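PDB 3GG9: d-3-phosphoglycerate dehydrogenase oxidoreductase protein from Ralstonia solanacearum, which probably oxidises D-3-phosphoglycerate with NAD as cofactor, as a member of the D-isomer specific 2-hydroxyacid dehydrogenase family. Local coordinates for the interface of chains A and B. Numbering follows the deposited sequence. Chains: chain A/B, d-3-phosphoglycerate dehydrogenase oxidoreductase protein.

The interface of chains A and B. Residues chain A 109-110, 113-114, 117, 302-303, 305; chain B 120, 124, 157-159, 182.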
ATOM      1  N   VAL A 109       0.729 -14.992   7.607  1.00 18.33           N
ATOM      2  CA  VAL A 109       0.932 -13.571   7.892  1.00 18.99           C
ATOM      3  C   VAL A 109       1.423 -12.753   6.698  1.00 17.53           C
ATOM      4  O   VAL A 109       0.842 -11.708   6.419  1.00 21.07           O
ATOM      5  CB  VAL A 109       1.867 -13.366   9.085  1.00 18.44           C
ATOM      6  CG1 VAL A 109       2.048 -11.872   9.386  1.00 21.97           C
ATOM      7  CG2 VAL A 109       1.279 -14.116  10.299  1.00 19.51           C
ATOM      8  N   ALA A 110       2.473 -13.219   6.020  1.00 20.04           N
ATOM      9  CA  ALA A 110       3.021 -12.499   4.827  1.00 20.67           C
ATOM     10  C   ALA A 110       2.030 -12.307   3.688  1.00 19.66           C
ATOM     11  O   ALA A 110       1.927 -11.195   3.161  1.00 15.62           O
ATOM     12  CB  ALA A 110       4.308 -13.135   4.314  1.00 19.82           C
ATOM     13  N   GLU A 113      -0.737  -9.728   4.919  1.00 15.45           N
ATOM     14  CA  GLU A 113      -0.280  -8.352   4.919  1.00 14.58           C
ATOM     15  C   GLU A 113      -0.160  -7.864   3.490  1.00 18.80           C
ATOM     16  O   GLU A 113      -0.451  -6.719   3.187  1.00 20.81           O
ATOM     17  CB  GLU A 113       1.053  -8.223   5.611  1.00 18.13           C
ATOM     18  CG  GLU A 113       0.882  -8.450   7.121  1.00 18.01           C
ATOM     19  CD  GLU A 113       2.061  -7.988   7.935  1.00 32.44           C
ATOM     20  OE1 GLU A 113       3.002  -7.438   7.350  1.00 20.19           O
ATOM     21  OE2 GLU A 113       2.043  -8.155   9.181  1.00 20.02           O
ATOM     22  N   LEU A 114       0.267  -8.759   2.643  1.00 13.35           N
ATOM     23  CA  LEU A 114       0.420  -8.398   1.218  1.00 18.85           C
ATOM     24  C   LEU A 114      -0.936  -8.068   0.589  1.00 18.51           C
ATOM     25  O   LEU A 114      -1.048  -7.104  -0.180  1.00 22.59           O
ATOM     26  CB  LEU A 114       1.100  -9.527   0.476  1.00 20.08           C
ATOM     27  CG  LEU A 114       1.582  -9.199  -0.954  1.00 18.90           C
ATOM     28  CD1 LEU A 114       0.486  -9.468  -2.025  1.00 24.19           C
ATOM     29  CD2 LEU A 114       2.131  -7.747  -1.065  1.00 18.00           C
ATOM     30  N   ALA A 117      -1.797  -4.618   1.706  1.00 15.07           N
ATOM     31  CA  ALA A 117      -0.921  -3.648   1.062  1.00 17.43           C
ATOM     32  C   ALA A 117      -1.506  -3.318  -0.306  1.00 23.46           C
ATOM     33  O   ALA A 117      -1.531  -2.165  -0.711  1.00 22.97           O
ATOM     34  CB  ALA A 117       0.509  -4.247   0.921  1.00 16.87           C
ATOM     35  N   GLY A 302       3.151 -12.399  -2.527  1.00 24.14           N
ATOM     36  CA  GLY A 302       2.482 -12.781  -1.256  1.00 21.61           C
ATOM     37  C   GLY A 302       3.402 -13.409  -0.203  1.00 25.02           C
ATOM     38  O   GLY A 302       3.420 -12.947   0.921  1.00 28.76           O
ATOM     39  N   TYR A 303       4.195 -14.418  -0.580  1.00 27.15           N
ATOM     40  CA  TYR A 303       5.073 -15.125   0.376  0.50 24.84           C
ATOM     41  C   TYR A 303       6.533 -14.689   0.292  1.00 24.23           C
ATOM     42  O   TYR A 303       7.372 -15.180   1.056  1.00 26.80           O
ATOM     43  CB  TYR A 303       4.975 -16.652   0.198  0.50 23.54           C
ATOM     44  CG  TYR A 303       3.587 -17.172   0.437  0.50 23.08           C
ATOM     45  CD1 TYR A 303       3.203 -17.621   1.696  0.50 20.53           C
ATOM     46  CD2 TYR A 303       2.646 -17.196  -0.590  0.50 20.58           C
ATOM     47  CE1 TYR A 303       1.937 -18.075   1.917  0.50 17.61           C
ATOM     48  CE2 TYR A 303       1.363 -17.651  -0.372  0.50  9.68           C
ATOM     49  CZ  TYR A 303       1.010 -18.075   0.882  0.50 17.13           C
ATOM     50  OH  TYR A 303      -0.269 -18.514   1.077  0.50 14.02           O
ATOM     51  N   GLU A 305       9.012 -12.590   1.346  1.00 23.55           N
ATOM     52  CA  GLU A 305       9.175 -11.693   2.467  1.00 22.78           C
ATOM     53  C   GLU A 305      10.263 -12.331   3.336  1.00 19.79           C
ATOM     54  O   GLU A 305      10.319 -13.551   3.453  1.00 22.64           O
ATOM     55  CB  GLU A 305       7.835 -11.545   3.207  1.00 25.04           C
ATOM     56  CG  GLU A 305       7.829 -10.606   4.407  1.00 24.31           C
ATOM     57  CD  GLU A 305       8.318 -11.242   5.694  1.00 33.52           C
ATOM     58  OE1 GLU A 305       7.869 -12.372   6.016  1.00 25.59           O
ATOM     59  OE2 GLU A 305       9.140 -10.602   6.400  1.00 24.77           O
TER
ATOM     60  N   MET B 120       2.758   0.355   4.098  1.00 22.13           N
ATOM     61  CA  MET B 120       2.610  -0.983   3.504  1.00 20.66           C
ATOM     62  C   MET B 120       3.223  -1.077   2.106  1.00 19.49           C
ATOM     63  O   MET B 120       3.925  -2.061   1.816  1.00 19.42           O
ATOM     64  CB  MET B 120       1.157  -1.441   3.525  1.00 22.56           C
ATOM     65  CG  MET B 120       0.637  -1.626   4.955  1.00 21.14           C
ATOM     66  SD  MET B 120      -0.798  -2.690   5.101  1.00 19.39           S
ATOM     67  CE  MET B 120       0.045  -4.255   5.093  1.00 18.76           C
ATOM     68  N   ARG B 124       6.506  -3.540   1.430  1.00 23.76           N
ATOM     69  CA  ARG B 124       6.449  -4.614   0.463  1.00 18.74           C
ATOM     70  C   ARG B 124       6.966  -4.252  -0.925  1.00 20.74           C
ATOM     71  O   ARG B 124       6.784  -5.051  -1.861  1.00 18.44           O
ATOM     72  CB  ARG B 124       5.036  -5.143   0.370  1.00 16.37           C
ATOM     73  CG  ARG B 124       4.581  -5.866   1.665  1.00 15.97           C
ATOM     74  CD  ARG B 124       5.564  -6.995   2.069  1.00 20.57           C
ATOM     75  NE  ARG B 124       5.342  -8.226   1.291  1.00 21.50           N
ATOM     76  CZ  ARG B 124       4.607  -9.249   1.712  1.00 23.16           C
ATOM     77  NH1 ARG B 124       4.022  -9.232   2.911  1.00 20.64           N
ATOM     78  NH2 ARG B 124       4.438 -10.275   0.937  1.00 19.42           N
ATOM     79  N   VAL B 157       7.556  -8.195   6.777  1.00 25.26           N
ATOM     80  CA  VAL B 157       6.298  -8.137   7.533  1.00 30.61           C
ATOM     81  C   VAL B 157       6.333  -7.075   8.629  1.00 27.77           C
ATOM     82  O   VAL B 157       7.386  -6.679   9.121  1.00 22.82           O
ATOM     83  CB  VAL B 157       5.790  -9.494   8.155  1.00 32.56           C
ATOM     84  CG1 VAL B 157       5.129 -10.398   7.094  1.00 37.70           C
ATOM     85  CG2 VAL B 157       6.872 -10.195   8.953  1.00 27.69           C
ATOM     86  N   LEU B 158       5.146  -6.632   9.012  1.00 28.02           N
ATOM     87  CA  LEU B 158       5.014  -5.583   9.995  1.00 18.80           C
ATOM     88  C   LEU B 158       4.921  -6.219  11.376  1.00 20.42           C
ATOM     89  O   LEU B 158       5.492  -5.697  12.335  1.00 20.36           O
ATOM     90  CB  LEU B 158       3.752  -4.765   9.699  1.00 14.38           C
ATOM     91  CG  LEU B 158       3.737  -4.015   8.346  1.00 25.42           C
ATOM     92  CD1 LEU B 158       2.438  -3.264   8.274  1.00 20.38           C
ATOM     93  CD2 LEU B 158       4.911  -3.049   8.275  1.00 22.47           C
ATOM     94  N   LYS B 159       4.235  -7.370  11.437  1.00 18.05           N
ATOM     95  CA  LYS B 159       4.030  -8.092  12.689  1.00 21.85           C
ATOM     96  C   LYS B 159       5.347  -8.283  13.421  1.00 16.63           C
ATOM     97  O   LYS B 159       6.322  -8.782  12.872  1.00 22.53           O
ATOM     98  CB  LYS B 159       3.352  -9.451  12.444  1.00 25.50           C
ATOM     99  CG  LYS B 159       2.917 -10.157  13.758  1.00 31.89           C
ATOM    100  CD  LYS B 159       2.336 -11.539  13.479  1.00 25.90           C
ATOM    101  CE  LYS B 159       1.954 -12.261  14.776  1.00 34.83           C
ATOM    102  NZ  LYS B 159       1.359 -13.604  14.431  1.00 31.88           N
ATOM    103  N   PHE B 182      -1.900  -4.623  13.255  1.00 24.72           N
ATOM    104  CA  PHE B 182      -1.003  -5.499  12.533  1.00 17.00           C
ATOM    105  C   PHE B 182      -0.006  -6.246  13.412  1.00 22.48           C
ATOM    106  O   PHE B 182       0.853  -6.947  12.913  1.00 23.50           O
ATOM    107  CB  PHE B 182      -0.289  -4.702  11.432  1.00 22.78           C
ATOM    108  CG  PHE B 182      -1.138  -4.528  10.216  1.00 22.61           C
ATOM    109  CD1 PHE B 182      -0.951  -5.359   9.116  1.00 28.37           C
ATOM    110  CD2 PHE B 182      -2.164  -3.588  10.192  1.00 20.01           C
ATOM    111  CE1 PHE B 182      -1.779  -5.228   7.991  1.00 21.41           C
ATOM    112  CE2 PHE B 182      -2.997  -3.459   9.071  1.00 22.87           C
ATOM    113  CZ  PHE B 182      -2.792  -4.273   7.979  1.00 22.78           C
TER
HETATM  114  O   HOH W   1       0.139  -8.587  10.738  1.00 24.76           O
HETATM  115  O   HOH W   2       4.069  -7.046   5.104  1.00 26.77           O
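Carboxylates of one subunit cap backbone N-H groups of the other in this part of the two-fold symmetric interface between the two subunits of the deposited assembly, probably the biological dimer of this family. A:Glu113 leaves its helix with CG anti to the carbonyl carbon (chi1 -70°) and runs on extended, so that its carboxylate straddles two consecutive amides: OE1 accepts from B:Leu158 N at 2.8 Å and OE2 from B:Lys159 N at 3.2 Å, each through its syn lone pair. Water 2 joins A:Glu113 OE1 to B:Arg124 NH1, and water 1 joins OE2 to B:Phe182 O, so each oxygen is held by an amide and a water, which should limit the carboxylate's rotation. A:Glu305, bent at chi2 (-83°), offers OE2 to B:Val157 N at 2.9 Å, the N-H arriving from above the carboxylate plane.

B:Arg124, folded at chi2 and chi3, reaches main-chain carbonyls with its guanidinium tip. B:Arg124 NH1 donates to A:Ala110 O at 2.9 Å, in the carbonyl plane and on a lone pair; B:Arg124 NH2 donates to A:Gly302 O, also at 2.9 Å, but from above that carbonyl plane. The nearby carboxylate of A:Glu113 may favour the arginine's positive charge without a direct salt bridge.

Carbon atoms pack around these bonds. A:Leu114 CD2 lies under one guanidinium face, toward its rim, while A:Glu305 CB sits over the centre of the other. B:Val157 CG1 wedges against A:Ala110 CA (3.7 Å) and CD, the carboxylate carbon, of A:Glu305 (3.6 Å). B:Met120 CB meets A:Ala117 CB at 3.9 Å.

Helix 109-123 supplies A:Ala110, A:Glu113, A:Leu114, A:Ala117 and B:Met120, with B:Arg124 directly after its end; A:Gly302 and A:Glu305 precede helix 306-324, and B:Val157 to B:Lys159 precede strand 162-166.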